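PDB 2ZXR: single-stranded-DNA-specific exonuclease RecJ, which degrades single-stranded DNA in the 5' to 3' direction, using divalent metal ions and showing no detectable activity on single-stranded RNA. Local coordinates for residues 498-510 / 521-533. Sequence-based numbering, arbitrary orientation.
Sequences ALPPEVEVAGLLS and EVQAVDLRKPEAL
With CG set between the backbone N and the carbonyl carbon (chi1 70°) and the chain straight from there to NE, Arg-528 runs alongside the extended side chain of Glu-504, both pointing the same way. The salt bridge is side-on: NE of Arg-528 lies 3.0 Å from OE2 of Glu-504, NH2 of Arg-528 bonds the same oxygen, and the guanidinium and carboxylate planes differ by only 16°. Glu-531 N adds a weak bond to OE2. The guanidinium is further fixed by NH2 of Arg-528 donating to Ala-532 O at 2.7 Å, while CB of Glu-531 sits over one face.

The same two residues are a hydrogen-bonded pair of the antiparallel ladder, which runs on to Ser-510/Glu-521 and is interrupted by a classic beta bulge. Val-525 and Asp-526 both face Ala-506, whose O accepts from Val-525 N at 2.9 Å and from Asp-526 N at 3.3 Å. At the bulge itself, CG1 of Val-525 packs 3.7 Å from CD1 of Leu-508, the side chains crossing at about a right angle. On the face that carries Val-505, Val-522 and Ala-524, CG1 of Val-522 lies 3.6 Å from CA of Gly-507, and CG1 of Val-505 meets CB of Ala-524 at 3.7 Å.

These strands form a beta hairpin of the RecJ OB domain. Strand 462-466 flanks 503-514, strand 487-492 flanks 517-528, and Trp-7 of strand 5-9 makes a cation-pi contact with Arg-528.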
ATOM      1  N   ALA A 498     -26.504 -10.057  -5.131  1.00 54.23           N
ATOM      2  CA  ALA A 498     -27.576  -9.124  -5.450  1.00 52.56           C
ATOM      3  C   ALA A 498     -27.094  -7.794  -4.843  1.00 51.19           C
ATOM      4  O   ALA A 498     -26.947  -7.655  -3.623  1.00 50.12           O
ATOM      5  CB  ALA A 498     -28.896  -9.566  -4.806  1.00 52.65           C
ATOM      6  N   LEU A 499     -26.825  -6.829  -5.704  1.00 49.93           N
ATOM      7  CA  LEU A 499     -26.342  -5.538  -5.252  1.00 49.18           C
ATOM      8  C   LEU A 499     -27.474  -4.568  -4.925  1.00 48.76           C
ATOM      9  O   LEU A 499     -28.550  -4.613  -5.532  1.00 48.46           O
ATOM     10  CB  LEU A 499     -25.444  -4.912  -6.326  1.00 49.02           C
ATOM     11  CG  LEU A 499     -24.205  -5.670  -6.815  1.00 48.43           C
ATOM     12  CD1 LEU A 499     -23.417  -6.179  -5.616  1.00 48.86           C
ATOM     13  CD2 LEU A 499     -24.613  -6.815  -7.715  1.00 48.12           C
ATOM     14  N   PRO A 500     -27.253  -3.682  -3.944  1.00 47.65           N
ATOM     15  CA  PRO A 500     -28.338  -2.746  -3.649  1.00 47.06           C
ATOM     16  C   PRO A 500     -28.650  -1.946  -4.916  1.00 46.65           C
ATOM     17  O   PRO A 500     -27.904  -2.010  -5.901  1.00 46.35           O
ATOM     18  CB  PRO A 500     -27.772  -1.896  -2.506  1.00 46.80           C
ATOM     19  CG  PRO A 500     -26.278  -2.128  -2.556  1.00 47.36           C
ATOM     20  CD  PRO A 500     -26.151  -3.555  -2.980  1.00 47.32           C
ATOM     21  N   PRO A 501     -29.767  -1.199  -4.921  1.00 45.83           N
ATOM     22  CA  PRO A 501     -30.117  -0.415  -6.116  1.00 44.83           C
ATOM     23  C   PRO A 501     -29.031   0.581  -6.527  1.00 43.76           C
ATOM     24  O   PRO A 501     -28.887   0.924  -7.704  1.00 43.44           O
ATOM     25  CB  PRO A 501     -31.441   0.250  -5.720  1.00 44.54           C
ATOM     26  CG  PRO A 501     -31.383   0.295  -4.217  1.00 44.96           C
ATOM     27  CD  PRO A 501     -30.758  -1.016  -3.846  1.00 45.10           C
ATOM     28  N   GLU A 502     -28.272   1.042  -5.545  1.00 42.57           N
ATOM     29  CA  GLU A 502     -27.181   1.966  -5.790  1.00 41.94           C
ATOM     30  C   GLU A 502     -25.973   1.505  -4.997  1.00 40.65           C
ATOM     31  O   GLU A 502     -26.088   1.143  -3.817  1.00 40.40           O
ATOM     32  CB  GLU A 502     -27.551   3.376  -5.348  1.00 43.64           C
ATOM     33  CG  GLU A 502     -27.905   4.328  -6.476  1.00 46.75           C
ATOM     34  CD  GLU A 502     -27.750   5.773  -6.031  1.00 48.89           C
ATOM     35  OE1 GLU A 502     -28.031   6.699  -6.827  1.00 49.26           O
ATOM     36  OE2 GLU A 502     -27.333   5.975  -4.865  1.00 50.43           O
ATOM     37  N   VAL A 503     -24.807   1.535  -5.636  1.00 38.87           N
ATOM     38  CA  VAL A 503     -23.579   1.116  -4.973  1.00 37.08           C
ATOM     39  C   VAL A 503     -22.435   2.109  -5.112  1.00 36.30           C
ATOM     40  O   VAL A 503     -22.455   3.025  -5.943  1.00 36.58           O
ATOM     41  CB  VAL A 503     -23.065  -0.236  -5.531  1.00 37.13           C
ATOM     42  CG1 VAL A 503     -24.076  -1.338  -5.287  1.00 37.06           C
ATOM     43  CG2 VAL A 503     -22.786  -0.100  -7.010  1.00 37.23           C
ATOM     44  N   GLU A 504     -21.437   1.914  -4.270  1.00 34.75           N
ATOM     45  CA  GLU A 504     -20.222   2.708  -4.288  1.00 33.96           C
ATOM     46  C   GLU A 504     -19.137   1.645  -4.394  1.00 31.94           C
ATOM     47  O   GLU A 504     -19.241   0.604  -3.763  1.00 31.97           O
ATOM     48  CB  GLU A 504     -20.053   3.483  -2.985  1.00 35.91           C
ATOM     49  CG  GLU A 504     -20.373   4.931  -3.131  1.00 37.80           C
ATOM     50  CD  GLU A 504     -20.230   5.682  -1.850  1.00 39.15           C
ATOM     51  OE1 GLU A 504     -20.132   6.915  -1.957  1.00 41.21           O
ATOM     52  OE2 GLU A 504     -20.222   5.058  -0.752  1.00 39.49           O
ATOM     53  N   VAL A 505     -18.113   1.902  -5.192  1.00 30.39           N
ATOM     54  CA  VAL A 505     -17.033   0.935  -5.374  1.00 27.96           C
ATOM     55  C   VAL A 505     -15.667   1.583  -5.284  1.00 26.21           C
ATOM     56  O   VAL A 505     -15.448   2.632  -5.893  1.00 24.91           O
ATOM     57  CB  VAL A 505     -17.080   0.278  -6.764  1.00 29.27           C
ATOM     58  CG1 VAL A 505     -15.836  -0.631  -6.944  1.00 29.64           C
ATOM     59  CG2 VAL A 505     -18.368  -0.521  -6.936  1.00 29.39           C
ATOM     60  N   ALA A 506     -14.757   0.948  -4.538  1.00 23.70           N
ATOM     61  CA  ALA A 506     -13.384   1.406  -4.419  1.00 22.35           C
ATOM     62  C   ALA A 506     -12.668   0.384  -5.286  1.00 24.30           C
ATOM     63  O   ALA A 506     -12.629  -0.801  -4.937  1.00 24.25           O
ATOM     64  CB  ALA A 506     -12.907   1.302  -3.008  1.00 21.74           C
ATOM     65  N   GLY A 507     -12.107   0.802  -6.419  1.00 23.06           N
ATOM     66  CA  GLY A 507     -11.479  -0.197  -7.256  1.00 24.10           C
ATOM     67  C   GLY A 507     -10.188   0.112  -7.969  1.00 23.53           C
ATOM     68  O   GLY A 507      -9.836   1.264  -8.166  1.00 23.82           O
ATOM     69  N   LEU A 508      -9.505  -0.951  -8.381  1.00 23.31           N
ATOM     70  CA  LEU A 508      -8.238  -0.853  -9.101  1.00 23.68           C
ATOM     71  C   LEU A 508      -8.499  -0.828 -10.603  1.00 23.39           C
ATOM     72  O   LEU A 508      -9.216  -1.694 -11.124  1.00 24.47           O
ATOM     73  CB  LEU A 508      -7.363  -2.071  -8.767  1.00 23.03           C
ATOM     74  CG  LEU A 508      -6.999  -2.219  -7.288  1.00 24.79           C
ATOM     75  CD1 LEU A 508      -6.628  -3.700  -6.946  1.00 25.09           C
ATOM     76  CD2 LEU A 508      -5.823  -1.260  -6.995  1.00 24.39           C
ATOM     77  N   LEU A 509      -7.918   0.144 -11.293  1.00 23.22           N
ATOM     78  CA  LEU A 509      -8.069   0.245 -12.742  1.00 24.16           C
ATOM     79  C   LEU A 509      -7.206  -0.889 -13.296  1.00 25.84           C
ATOM     80  O   LEU A 509      -5.995  -0.923 -13.070  1.00 24.60           O
ATOM     81  CB  LEU A 509      -7.518   1.572 -13.271  1.00 23.25           C
ATOM     82  CG  LEU A 509      -8.171   2.178 -14.530  1.00 26.37           C
ATOM     83  CD1 LEU A 509      -7.118   2.904 -15.296  1.00 23.66           C
ATOM     84  CD2 LEU A 509      -8.888   1.146 -15.411  1.00 24.18           C
ATOM     85  N   SER A 510      -7.813  -1.801 -14.038  1.00 26.73           N
ATOM     86  CA  SER A 510      -7.057  -2.931 -14.552  1.00 28.98           C
ATOM     87  C   SER A 510      -7.013  -3.034 -16.072  1.00 29.47           C
ATOM     88  O   SER A 510      -7.969  -2.659 -16.775  1.00 28.92           O
ATOM     89  CB  SER A 510      -7.659  -4.224 -14.000  1.00 28.72           C
ATOM     90  OG  SER A 510      -8.038  -4.037 -12.660  1.00 31.23           O
ATOM     91  N   GLU A 521     -10.830  -2.487 -17.227  1.00 32.29           N
ATOM     92  CA  GLU A 521     -11.928  -2.691 -16.303  1.00 32.61           C
ATOM     93  C   GLU A 521     -11.506  -2.403 -14.891  1.00 31.51           C
ATOM     94  O   GLU A 521     -10.351  -2.071 -14.636  1.00 31.39           O
ATOM     95  CB  GLU A 521     -12.382  -4.146 -16.416  1.00 34.52           C
ATOM     96  CG  GLU A 521     -12.519  -4.586 -17.868  1.00 36.57           C
ATOM     97  CD  GLU A 521     -12.786  -6.067 -18.021  1.00 37.79           C
ATOM     98  OE1 GLU A 521     -13.820  -6.401 -18.638  1.00 36.99           O
ATOM     99  OE2 GLU A 521     -11.965  -6.884 -17.531  1.00 38.63           O
ATOM    100  N   VAL A 522     -12.443  -2.548 -13.967  1.00 30.91           N
ATOM    101  CA  VAL A 522     -12.144  -2.293 -12.576  1.00 31.40           C
ATOM    102  C   VAL A 522     -12.347  -3.530 -11.726  1.00 31.68           C
ATOM    103  O   VAL A 522     -13.354  -4.227 -11.834  1.00 33.27           O
ATOM    104  CB  VAL A 522     -13.006  -1.125 -12.017  1.00 30.63           C
ATOM    105  CG1 VAL A 522     -12.805  -0.986 -10.536  1.00 31.50           C
ATOM    106  CG2 VAL A 522     -12.614   0.171 -12.693  1.00 29.59           C
ATOM    107  N   GLN A 523     -11.358  -3.805 -10.893  1.00 31.17           N
ATOM    108  CA  GLN A 523     -11.397  -4.932  -9.991  1.00 30.78           C
ATOM    109  C   GLN A 523     -11.762  -4.285  -8.674  1.00 30.28           C
ATOM    110  O   GLN A 523     -10.970  -3.523  -8.115  1.00 28.98           O
ATOM    111  CB  GLN A 523     -10.007  -5.557  -9.881  1.00 31.99           C
ATOM    112  CG  GLN A 523      -9.921  -6.764  -8.954  1.00 33.87           C
ATOM    113  CD  GLN A 523     -10.497  -8.023  -9.594  1.00 35.46           C
ATOM    114  OE1 GLN A 523     -10.240  -8.307 -10.769  1.00 35.14           O
ATOM    115  NE2 GLN A 523     -11.264  -8.795  -8.817  1.00 35.53           N
ATOM    116  N   ALA A 524     -12.948  -4.586  -8.172  1.00 29.75           N
ATOM    117  CA  ALA A 524     -13.382  -3.992  -6.915  1.00 31.10           C
ATOM    118  C   ALA A 524     -12.648  -4.557  -5.689  1.00 31.01           C
ATOM    119  O   ALA A 524     -12.525  -5.765  -5.557  1.00 30.88           O
ATOM    120  CB  ALA A 524     -14.893  -4.174  -6.754  1.00 29.47           C
ATOM    121  N   VAL A 525     -12.144  -3.679  -4.815  1.00 31.74           N
ATOM    122  CA  VAL A 525     -11.486  -4.108  -3.585  1.00 32.35           C
ATOM    123  C   VAL A 525     -12.537  -3.969  -2.477  1.00 33.41           C
ATOM    124  O   VAL A 525     -12.552  -4.749  -1.512  1.00 34.03           O
ATOM    125  CB  VAL A 525     -10.221  -3.271  -3.226  1.00 32.97           C
ATOM    126  CG1 VAL A 525      -9.233  -3.294  -4.379  1.00 33.86           C
ATOM    127  CG2 VAL A 525     -10.600  -1.864  -2.888  1.00 34.51           C
ATOM    128  N   ASP A 526     -13.396  -2.961  -2.580  1.00 32.77           N
ATOM    129  CA  ASP A 526     -14.482  -2.843  -1.609  1.00 33.45           C
ATOM    130  C   ASP A 526     -15.695  -2.350  -2.374  1.00 33.41           C
ATOM    131  O   ASP A 526     -15.564  -1.675  -3.400  1.00 31.87           O
ATOM    132  CB  ASP A 526     -14.170  -1.907  -0.432  1.00 33.89           C
ATOM    133  CG  ASP A 526     -15.080  -2.183   0.794  1.00 36.90           C
ATOM    134  OD1 ASP A 526     -15.910  -3.127   0.737  1.00 37.61           O
ATOM    135  OD2 ASP A 526     -14.977  -1.468   1.822  1.00 37.84           O
ATOM    136  N   LEU A 527     -16.869  -2.713  -1.874  1.00 33.76           N
ATOM    137  CA  LEU A 527     -18.132  -2.365  -2.510  1.00 35.11           C
ATOM    138  C   LEU A 527     -19.200  -2.218  -1.419  1.00 35.92           C
ATOM    139  O   LEU A 527     -19.237  -3.024  -0.471  1.00 34.45           O
ATOM    140  CB  LEU A 527     -18.485  -3.483  -3.495  1.00 36.13           C
ATOM    141  CG  LEU A 527     -19.824  -3.586  -4.214  1.00 36.64           C
ATOM    142  CD1 LEU A 527     -19.730  -4.754  -5.185  1.00 37.42           C
ATOM    143  CD2 LEU A 527     -20.961  -3.832  -3.220  1.00 37.03           C
ATOM    144  N   ARG A 528     -20.068  -1.209  -1.555  1.00 36.09           N
ATOM    145  CA  ARG A 528     -21.091  -0.969  -0.540  1.00 37.06           C
ATOM    146  C   ARG A 528     -22.260  -0.074  -0.968  1.00 38.40           C
ATOM    147  O   ARG A 528     -22.235   0.572  -2.016  1.00 38.30           O
ATOM    148  CB  ARG A 528     -20.439  -0.318   0.678  1.00 36.70           C
ATOM    149  CG  ARG A 528     -20.007   1.119   0.398  1.00 36.91           C
ATOM    150  CD  ARG A 528     -19.394   1.821   1.605  1.00 37.13           C
ATOM    151  NE  ARG A 528     -19.177   3.245   1.337  1.00 37.53           N
ATOM    152  CZ  ARG A 528     -18.696   4.113   2.224  1.00 37.43           C
ATOM    153  NH1 ARG A 528     -18.376   3.707   3.444  1.00 38.83           N
ATOM    154  NH2 ARG A 528     -18.532   5.385   1.893  1.00 37.61           N
ATOM    155  N   LYS A 529     -23.291  -0.048  -0.134  1.00 39.33           N
ATOM    156  CA  LYS A 529     -24.429   0.823  -0.369  1.00 41.30           C
ATOM    157  C   LYS A 529     -23.799   2.150   0.033  1.00 41.68           C
ATOM    158  O   LYS A 529     -23.057   2.205   1.007  1.00 41.78           O
ATOM    159  CB  LYS A 529     -25.579   0.462   0.571  1.00 42.23           C
ATOM    160  CG  LYS A 529     -26.654   1.535   0.711  1.00 44.22           C
ATOM    161  CD  LYS A 529     -27.771   1.072   1.654  1.00 45.25           C
ATOM    162  CE  LYS A 529     -28.859   2.126   1.803  1.00 45.77           C
ATOM    163  NZ  LYS A 529     -28.291   3.427   2.252  1.00 47.18           N
ATOM    164  N   PRO A 530     -24.070   3.230  -0.710  1.00 42.48           N
ATOM    165  CA  PRO A 530     -23.483   4.538  -0.381  1.00 43.23           C
ATOM    166  C   PRO A 530     -23.571   4.888   1.101  1.00 44.00           C
ATOM    167  O   PRO A 530     -24.567   4.608   1.749  1.00 43.88           O
ATOM    168  CB  PRO A 530     -24.278   5.497  -1.263  1.00 43.57           C
ATOM    169  CG  PRO A 530     -24.609   4.636  -2.462  1.00 43.09           C
ATOM    170  CD  PRO A 530     -25.032   3.346  -1.817  1.00 42.26           C
ATOM    171  N   GLU A 531     -22.524   5.498   1.641  1.00 45.49           N
ATOM    172  CA  GLU A 531     -22.517   5.864   3.052  1.00 46.83           C
ATOM    173  C   GLU A 531     -21.665   7.094   3.308  1.00 47.05           C
ATOM    174  O   GLU A 531     -21.252   7.797   2.380  1.00 47.18           O
ATOM    175  CB  GLU A 531     -21.970   4.706   3.897  1.00 48.30           C
ATOM    176  CG  GLU A 531     -22.782   3.421   3.773  1.00 51.53           C
ATOM    177  CD  GLU A 531     -22.115   2.213   4.427  1.00 53.13           C
ATOM    178  OE1 GLU A 531     -22.630   1.080   4.246  1.00 53.39           O
ATOM    179  OE2 GLU A 531     -21.082   2.395   5.117  1.00 54.14           O
ATOM    180  N   ALA A 532     -21.400   7.341   4.585  1.00 46.92           N
ATOM    181  CA  ALA A 532     -20.577   8.467   4.985  1.00 46.39           C
ATOM    182  C   ALA A 532     -19.349   8.386   4.096  1.00 45.53           C
ATOM    183  O   ALA A 532     -18.848   7.289   3.824  1.00 45.42           O
ATOM    184  CB  ALA A 532     -20.178   8.336   6.464  1.00 46.88           C
ATOM    185  N   LEU A 533     -18.879   9.539   3.634  1.00 43.90           N
ATOM    186  CA  LEU A 533     -17.714   9.595   2.766  1.00 41.88           C
ATOM    187  C   LEU A 533     -16.860  10.744   3.268  1.00 40.22           C
ATOM    188  O   LEU A 533     -17.280  11.885   3.205  1.00 39.33           O
ATOM    189  CB  LEU A 533     -18.174   9.860   1.336  1.00 43.09           C
ATOM    190  CG  LEU A 533     -17.325   9.344   0.174  1.00 44.07           C
ATOM    191  CD1 LEU A 533     -17.902   9.869  -1.151  1.00 44.00           C
ATOM    192  CD2 LEU A 533     -15.884   9.788   0.360  1.00 44.72           C
TER